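Local coordinates for cellobiose 2-epimerase (Spirochaeta thermophila DSM 6192, PDB 5ZIG), which probably catalyses the reversible epimerisation of cellobiose to 4-O-beta-D-glucopyranosyl-D-mannose, at residues 197-202 and 258-263; 215-220 and 265-270. All blocks are in the same frame, centred on the assembly; numbering follows the deposited sequence.

Interaction 1 (197-202 and 258-263); sequences ILEAYS and TWLLTE
The side chain of E199 crosses that of L260 obliquely and meets both of its methyl groups. Its CB lies 4.0 Å from L260 CD1. One atom further out, CG is 4.1 Å from L260 CD2. The glutamate chain is extended beyond CG, and at its tip OE2 lies 4.0 Å from L260 CD1. That oxygen is held by R388 in a salt bridge and by the hydroxyl of Y384, while OE1 is hydrogen-bonded to H196 ND1. An alanine in place of L260 would probably open a gap beside CB and CG of E199, whose aliphatic part would lose its neighbour on this helix, although the carboxylate keeps its polar partners. Both segments belong to helices of the inner ring of an (alpha/alpha)6 barrel. They run in roughly the same direction, 37° apart, with axes 9.7 Å apart at closest approach. On another side of the contact, L198 CD2 meets L261 CD1 at 3.8 Å, the two side chains crossing at about a right angle. Nearer the C-terminal end, two waters bridge the helices. One water donates to E199 O and E263 OE1. A second accepts from S202 OG and donates to L260 O and, at 2.7 Å, to E263 OE1. S202 CB also sits 3.5 Å from E263 OE1. E263 OE2 makes a salt bridge with R206.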
ATOM      1  N   ILE A 197      -1.387   3.606   8.307  1.00 19.94           N
ATOM      2  CA  ILE A 197      -1.920   4.840   8.867  1.00 26.90           C
ATOM      3  C   ILE A 197      -1.020   6.007   8.493  1.00 24.26           C
ATOM      4  O   ILE A 197      -1.487   7.071   8.064  1.00 23.13           O
ATOM      5  CB  ILE A 197      -2.091   4.723  10.388  1.00 19.92           C
ATOM      6  CG1 ILE A 197      -3.281   3.821  10.711  1.00 27.87           C
ATOM      7  CG2 ILE A 197      -2.324   6.110  10.978  1.00 28.40           C
ATOM      8  CD1 ILE A 197      -3.126   3.055  12.021  1.00 27.82           C
ATOM      9  N   LEU A 198       0.290   5.823   8.637  1.00 23.72           N
ATOM     10  CA  LEU A 198       1.226   6.814   8.125  1.00 27.87           C
ATOM     11  C   LEU A 198       0.922   7.123   6.664  1.00 26.60           C
ATOM     12  O   LEU A 198       0.824   8.292   6.265  1.00 26.36           O
ATOM     13  CB  LEU A 198       2.655   6.301   8.303  1.00 28.67           C
ATOM     14  CG  LEU A 198       3.741   7.164   7.676  1.00 30.32           C
ATOM     15  CD1 LEU A 198       3.975   8.436   8.480  1.00 33.03           C
ATOM     16  CD2 LEU A 198       5.041   6.373   7.508  1.00 34.74           C
ATOM     17  N   GLU A 199       0.704   6.073   5.863  1.00 28.66           N
ATOM     18  CA  GLU A 199       0.489   6.249   4.429  1.00 26.79           C
ATOM     19  C   GLU A 199      -0.718   7.130   4.161  1.00 19.71           C
ATOM     20  O   GLU A 199      -0.650   8.085   3.366  1.00 19.67           O
ATOM     21  CB  GLU A 199       0.337   4.878   3.765  1.00 26.20           C
ATOM     22  CG  GLU A 199      -0.245   4.880   2.364  1.00 31.93           C
ATOM     23  CD  GLU A 199      -0.594   3.473   1.895  1.00 31.28           C
ATOM     24  OE1 GLU A 199      -1.529   2.849   2.449  1.00 31.87           O
ATOM     25  OE2 GLU A 199       0.090   2.972   0.989  1.00 32.63           O
ATOM     26  N   ALA A 200      -1.830   6.836   4.840  1.00 27.83           N
ATOM     27  CA  ALA A 200      -3.028   7.660   4.746  1.00 28.76           C
ATOM     28  C   ALA A 200      -2.745   9.101   5.134  1.00 27.15           C
ATOM     29  O   ALA A 200      -3.216  10.033   4.475  1.00 20.02           O
ATOM     30  CB  ALA A 200      -4.129   7.082   5.652  1.00 21.11           C
ATOM     31  N   TYR A 201      -2.012   9.302   6.230  1.00 24.51           N
ATOM     32  CA  TYR A 201      -1.879  10.644   6.799  1.00 25.50           C
ATOM     33  C   TYR A 201      -1.010  11.531   5.922  1.00 22.84           C
ATOM     34  O   TYR A 201      -1.341  12.703   5.714  1.00 31.52           O
ATOM     35  CB  TYR A 201      -1.316  10.570   8.214  1.00 19.63           C
ATOM     36  CG  TYR A 201      -2.323  10.096   9.251  1.00 26.06           C
ATOM     37  CD1 TYR A 201      -3.582   9.636   8.872  1.00 26.50           C
ATOM     38  CD2 TYR A 201      -2.021  10.123  10.600  1.00 27.18           C
ATOM     39  CE1 TYR A 201      -4.509   9.202   9.818  1.00 32.95           C
ATOM     40  CE2 TYR A 201      -2.952   9.675  11.576  1.00 19.77           C
ATOM     41  CZ  TYR A 201      -4.193   9.229  11.169  1.00 25.63           C
ATOM     42  OH  TYR A 201      -5.130   8.804  12.106  1.00 29.80           O
ATOM     43  N   SER A 202       0.107  10.998   5.410  1.00 20.85           N
ATOM     44  CA  SER A 202       0.899  11.746   4.427  1.00 24.52           C
ATOM     45  C   SER A 202       0.008  12.329   3.335  1.00 24.87           C
ATOM     46  O   SER A 202       0.115  13.513   2.995  1.00 25.89           O
ATOM     47  CB  SER A 202       1.987  10.859   3.808  1.00 22.36           C
ATOM     48  OG  SER A 202       3.000  10.532   4.753  1.00 29.64           O
ATOM     49  N   THR A 258      10.585   2.186   3.406  1.00 28.94           N
ATOM     50  CA  THR A 258      11.618   3.179   3.122  1.00 33.58           C
ATOM     51  C   THR A 258      11.063   4.331   2.297  1.00 27.37           C
ATOM     52  O   THR A 258      11.328   5.498   2.603  1.00 24.62           O
ATOM     53  CB  THR A 258      12.811   2.545   2.408  1.00 26.79           C
ATOM     54  OG1 THR A 258      12.388   2.069   1.133  1.00 25.31           O
ATOM     55  CG2 THR A 258      13.385   1.398   3.233  1.00 21.78           C
ATOM     56  N   TRP A 259      10.246   4.039   1.281  1.00 20.26           N
ATOM     57  CA  TRP A 259       9.788   5.164   0.495  1.00 21.94           C
ATOM     58  C   TRP A 259       8.568   5.845   1.094  1.00 20.08           C
ATOM     59  O   TRP A 259       8.467   7.073   1.001  1.00 21.20           O
ATOM     60  CB  TRP A 259       9.565   4.777  -0.963  1.00 20.21           C
ATOM     61  CG  TRP A 259       8.411   3.913  -1.333  1.00 25.32           C
ATOM     62  CD1 TRP A 259       8.381   2.544  -1.356  1.00 22.04           C
ATOM     63  CD2 TRP A 259       7.155   4.351  -1.857  1.00 20.14           C
ATOM     64  NE1 TRP A 259       7.172   2.111  -1.829  1.00 21.88           N
ATOM     65  CE2 TRP A 259       6.404   3.203  -2.153  1.00 21.72           C
ATOM     66  CE3 TRP A 259       6.602   5.614  -2.123  1.00 21.29           C
ATOM     67  CZ2 TRP A 259       5.108   3.270  -2.665  1.00 20.14           C
ATOM     68  CZ3 TRP A 259       5.333   5.681  -2.644  1.00 20.01           C
ATOM     69  CH2 TRP A 259       4.591   4.514  -2.903  1.00 25.38           C
ATOM     70  N   LEU A 260       7.639   5.096   1.718  1.00 20.07           N
ATOM     71  CA  LEU A 260       6.554   5.742   2.467  1.00 19.99           C
ATOM     72  C   LEU A 260       7.106   6.606   3.596  1.00 21.56           C
ATOM     73  O   LEU A 260       6.609   7.711   3.839  1.00 25.56           O
ATOM     74  CB  LEU A 260       5.568   4.710   3.020  1.00 20.94           C
ATOM     75  CG  LEU A 260       4.587   4.194   1.965  1.00 26.07           C
ATOM     76  CD1 LEU A 260       3.737   3.076   2.515  1.00 27.86           C
ATOM     77  CD2 LEU A 260       3.736   5.346   1.450  1.00 25.81           C
ATOM     78  N   LEU A 261       8.136   6.122   4.290  1.00 24.06           N
ATOM     79  CA  LEU A 261       8.753   6.925   5.336  1.00 23.89           C
ATOM     80  C   LEU A 261       9.366   8.185   4.739  1.00 25.89           C
ATOM     81  O   LEU A 261       9.204   9.286   5.283  1.00 24.76           O
ATOM     82  CB  LEU A 261       9.812   6.118   6.079  1.00 20.14           C
ATOM     83  CG  LEU A 261       9.447   5.296   7.319  1.00 24.07           C
ATOM     84  CD1 LEU A 261       8.277   4.390   7.092  1.00 33.45           C
ATOM     85  CD2 LEU A 261      10.660   4.493   7.731  1.00 20.29           C
ATOM     86  N   THR A 262      10.071   8.035   3.610  1.00 20.06           N
ATOM     87  CA  THR A 262      10.631   9.176   2.893  1.00 26.68           C
ATOM     88  C   THR A 262       9.560  10.208   2.555  1.00 28.63           C
ATOM     89  O   THR A 262       9.745  11.399   2.813  1.00 33.75           O
ATOM     90  CB  THR A 262      11.358   8.709   1.609  1.00 20.10           C
ATOM     91  OG1 THR A 262      12.555   7.972   1.941  1.00 21.55           O
ATOM     92  CG2 THR A 262      11.695   9.899   0.740  1.00 25.03           C
ATOM     93  N   GLU A 263       8.410   9.762   2.028  1.00 19.91           N
ATOM     94  CA  GLU A 263       7.354  10.722   1.688  1.00 23.50           C
ATOM     95  C   GLU A 263       6.953  11.575   2.889  1.00 27.52           C
ATOM     96  O   GLU A 263       6.810  12.797   2.780  1.00 24.03           O
ATOM     97  CB  GLU A 263       6.115  10.007   1.160  1.00 22.80           C
ATOM     98  CG  GLU A 263       5.113  10.935   0.557  1.00 29.12           C
ATOM     99  CD  GLU A 263       3.739  10.319   0.458  1.00 28.46           C
ATOM    100  OE1 GLU A 263       3.478   9.291   1.114  1.00 31.91           O
ATOM    101  OE2 GLU A 263       2.925  10.856  -0.311  1.00 34.73           O
TER
HETATM  102  O   HOH W   1       0.642   8.879   0.961  1.00 26.27           O
HETATM  103  O   HOH W   2       3.470   8.048   3.565  1.00 24.60           O

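Interaction 2 (215-220 and 265-270); sequences EAMEHL and VELLYG
The terminal methyl of M217 reaches between two leucines. Its CE lies 3.6 Å from L268 CD1 and 4.0 Å from L267 CD1. A bend in the methionine chain, chi3 73°, sets CE at this point. L268 CD1 also lies 4.1 Å from M217 CB, so one leucine methyl is met by both the root and the tip of the methionine. The other methyl of L268, CD2, faces the next residue of helix 211-228 and stands 3.8 Å from E218 CG. Only the aliphatic part of the glutamate packs here. Its carboxylate continues outward near Y269, but OE2 stays 4.3 Å from Y269 OH, a long approach.

A second layer surrounds these groups. L268 CB lies 3.8 Å above one face of the Y269 ring, offset toward the rim. V265 CG1 meets the same ring at its edge, in plane. L268 also touches R214 and I221, so residues of helix 211-228 border it beyond M217 and E218. M217 also touches Y201, S202 and F205 of helix 191-208.

The contact is mostly apolar and lies toward the surface. The two short helical segments run at 127° to each other, with axes 10.5 Å apart at closest approach. Helix 251-269 ends here, and G270 leaves helical geometry with positive phi. An outer helix laid over the end of an inner one in this way fits the double ring of helices of the (alpha/alpha)6 barrel.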
ATOM      1  N   GLU A 215       1.245  16.584  12.903  1.00 28.34           N
ATOM      2  CA  GLU A 215       1.649  16.188  14.242  1.00 29.03           C
ATOM      3  C   GLU A 215       1.472  14.686  14.455  1.00 20.95           C
ATOM      4  O   GLU A 215       2.341  14.034  15.042  1.00 25.28           O
ATOM      5  CB  GLU A 215       0.866  17.015  15.271  1.00 42.01           C
ATOM      6  CG  GLU A 215       1.330  18.485  15.254  1.00 53.32           C
ATOM      7  CD  GLU A 215       0.458  19.440  16.063  1.00 60.17           C
ATOM      8  OE1 GLU A 215      -0.612  19.027  16.563  1.00 59.21           O
ATOM      9  OE2 GLU A 215       0.853  20.621  16.181  1.00 60.33           O
ATOM     10  N   ALA A 216       0.356  14.118  13.987  1.00 24.91           N
ATOM     11  CA  ALA A 216       0.205  12.662  14.045  1.00 29.81           C
ATOM     12  C   ALA A 216       1.295  11.965  13.233  1.00 30.59           C
ATOM     13  O   ALA A 216       1.813  10.919  13.646  1.00 19.88           O
ATOM     14  CB  ALA A 216      -1.184  12.252  13.562  1.00 26.23           C
ATOM     15  N   MET A 217       1.677  12.554  12.091  1.00 34.46           N
ATOM     16  CA  MET A 217       2.787  12.030  11.287  1.00 36.84           C
ATOM     17  C   MET A 217       4.094  12.010  12.078  1.00 29.98           C
ATOM     18  O   MET A 217       4.802  11.000  12.097  1.00 25.48           O
ATOM     19  CB  MET A 217       2.945  12.855  10.007  1.00 31.45           C
ATOM     20  CG  MET A 217       1.838  12.605   8.990  1.00 32.33           C
ATOM     21  SD  MET A 217       1.782  13.851   7.686  1.00 38.42           S
ATOM     22  CE  MET A 217       3.232  13.440   6.678  1.00 30.72           C
ATOM     23  N   GLU A 218       4.422  13.117  12.749  1.00 26.54           N
ATOM     24  CA  GLU A 218       5.581  13.146  13.635  1.00 29.25           C
ATOM     25  C   GLU A 218       5.542  11.993  14.629  1.00 30.90           C
ATOM     26  O   GLU A 218       6.500  11.224  14.738  1.00 29.87           O
ATOM     27  CB  GLU A 218       5.627  14.479  14.385  1.00 22.22           C
ATOM     28  CG  GLU A 218       5.698  15.731  13.494  1.00 33.95           C
ATOM     29  CD  GLU A 218       5.970  17.009  14.299  1.00 37.89           C
ATOM     30  OE1 GLU A 218       5.186  17.287  15.231  1.00 36.06           O
ATOM     31  OE2 GLU A 218       6.917  17.756  13.985  1.00 34.81           O
ATOM     32  N   HIS A 219       4.426  11.870  15.363  1.00 29.29           N
ATOM     33  CA  HIS A 219       4.272  10.761  16.297  1.00 21.83           C
ATOM     34  C   HIS A 219       4.603   9.429  15.625  1.00 21.62           C
ATOM     35  O   HIS A 219       5.371   8.621  16.158  1.00 23.84           O
ATOM     36  CB  HIS A 219       2.841  10.721  16.834  1.00 24.67           C
ATOM     37  CG  HIS A 219       2.591   9.583  17.768  1.00 21.10           C
ATOM     38  ND1 HIS A 219       3.329   9.387  18.917  1.00 26.51           N
ATOM     39  CD2 HIS A 219       1.680   8.585  17.732  1.00 24.41           C
ATOM     40  CE1 HIS A 219       2.878   8.318  19.551  1.00 26.21           C
ATOM     41  NE2 HIS A 219       1.878   7.812  18.854  1.00 26.96           N
ATOM     42  N   LEU A 220       4.028   9.194  14.440  1.00 24.93           N
ATOM     43  CA  LEU A 220       4.237   7.923  13.738  1.00 21.02           C
ATOM     44  C   LEU A 220       5.707   7.713  13.394  1.00 24.27           C
ATOM     45  O   LEU A 220       6.225   6.594  13.501  1.00 25.97           O
ATOM     46  CB  LEU A 220       3.359   7.872  12.482  1.00 19.97           C
ATOM     47  CG  LEU A 220       1.909   7.465  12.782  1.00 30.77           C
ATOM     48  CD1 LEU A 220       0.944   7.825  11.675  1.00 34.21           C
ATOM     49  CD2 LEU A 220       1.832   5.975  13.112  1.00 28.94           C
ATOM     50  N   VAL A 265       8.592  12.244   5.796  1.00 33.36           N
ATOM     51  CA  VAL A 265       9.649  13.126   6.304  1.00 23.09           C
ATOM     52  C   VAL A 265       9.976  14.224   5.292  1.00 23.16           C
ATOM     53  O   VAL A 265      10.398  15.330   5.672  1.00 30.19           O
ATOM     54  CB  VAL A 265      10.889  12.308   6.717  1.00 20.01           C
ATOM     55  CG1 VAL A 265      12.086  13.222   7.130  1.00 20.07           C
ATOM     56  CG2 VAL A 265      10.564  11.401   7.864  1.00 20.03           C
ATOM     57  N   GLU A 266       9.748  13.970   4.003  1.00 21.69           N
ATOM     58  CA  GLU A 266       9.820  15.045   3.020  1.00 24.06           C
ATOM     59  C   GLU A 266       8.668  16.038   3.196  1.00 37.08           C
ATOM     60  O   GLU A 266       8.878  17.258   3.153  1.00 27.75           O
ATOM     61  CB  GLU A 266       9.835  14.462   1.605  1.00 31.04           C
ATOM     62  CG  GLU A 266      10.110  15.500   0.524  1.00 34.51           C
ATOM     63  CD  GLU A 266      10.739  14.902  -0.734  1.00 54.75           C
ATOM     64  OE1 GLU A 266      10.888  15.644  -1.727  1.00 59.25           O
ATOM     65  OE2 GLU A 266      11.095  13.701  -0.732  1.00 61.19           O
ATOM     66  N   LEU A 267       7.446  15.543   3.412  1.00 36.00           N
ATOM     67  CA  LEU A 267       6.347  16.466   3.666  1.00 33.34           C
ATOM     68  C   LEU A 267       6.593  17.292   4.922  1.00 27.71           C
ATOM     69  O   LEU A 267       6.132  18.435   5.015  1.00 28.15           O
ATOM     70  CB  LEU A 267       5.031  15.698   3.784  1.00 38.71           C
ATOM     71  CG  LEU A 267       4.412  15.204   2.482  1.00 32.22           C
ATOM     72  CD1 LEU A 267       3.270  14.251   2.810  1.00 20.13           C
ATOM     73  CD2 LEU A 267       3.938  16.383   1.624  1.00 34.44           C
ATOM     74  N   LEU A 268       7.319  16.745   5.897  1.00 25.04           N
ATOM     75  CA  LEU A 268       7.543  17.480   7.137  1.00 29.10           C
ATOM     76  C   LEU A 268       8.688  18.488   7.006  1.00 31.60           C
ATOM     77  O   LEU A 268       8.564  19.642   7.434  1.00 28.55           O
ATOM     78  CB  LEU A 268       7.811  16.496   8.282  1.00 37.51           C
ATOM     79  CG  LEU A 268       6.674  16.065   9.220  1.00 38.53           C
ATOM     80  CD1 LEU A 268       5.425  15.681   8.467  1.00 31.18           C
ATOM     81  CD2 LEU A 268       7.141  14.901  10.025  1.00 37.05           C
ATOM     82  N   TYR A 269       9.817  18.079   6.430  1.00 32.28           N
ATOM     83  CA  TYR A 269      11.005  18.925   6.414  1.00 34.96           C
ATOM     84  C   TYR A 269      11.499  19.286   5.023  1.00 29.27           C
ATOM     85  O   TYR A 269      12.520  19.967   4.918  1.00 30.94           O
ATOM     86  CB  TYR A 269      12.155  18.258   7.176  1.00 30.38           C
ATOM     87  CG  TYR A 269      11.769  17.784   8.540  1.00 38.95           C
ATOM     88  CD1 TYR A 269      11.537  18.688   9.575  1.00 41.18           C
ATOM     89  CD2 TYR A 269      11.628  16.429   8.805  1.00 43.76           C
ATOM     90  CE1 TYR A 269      11.181  18.246  10.837  1.00 41.81           C
ATOM     91  CE2 TYR A 269      11.274  15.979  10.058  1.00 48.43           C
ATOM     92  CZ  TYR A 269      11.052  16.889  11.075  1.00 50.59           C
ATOM     93  OH  TYR A 269      10.695  16.432  12.328  1.00 45.33           O
ATOM     94  N   GLY A 270      10.829  18.849   3.968  1.00 32.70           N
ATOM     95  CA  GLY A 270      11.236  19.211   2.625  1.00 42.92           C
ATOM     96  C   GLY A 270      12.532  18.544   2.190  1.00 44.79           C
ATOM     97  O   GLY A 270      13.093  17.669   2.855  1.00 39.89           O
TER

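From the N terminus the chain passes 197-202, then 215-220, then 258-263, and last 265-270. Interaction 1 closes a loop of 55 residues and interaction 2 one of 44. The segments alternate, so the two loops cross. Helices 191-208 and 211-228 follow each other directly in the chain. Both are joined to the same later helix, 251-269: the first to its middle, the second to its C-terminal end. The centres of the two contacts are about 9 Å apart, and their residues touch: S202 packs against both M217 and L267. Together they tie two neighbouring inner helices to the outer helix that lies between them in the chain.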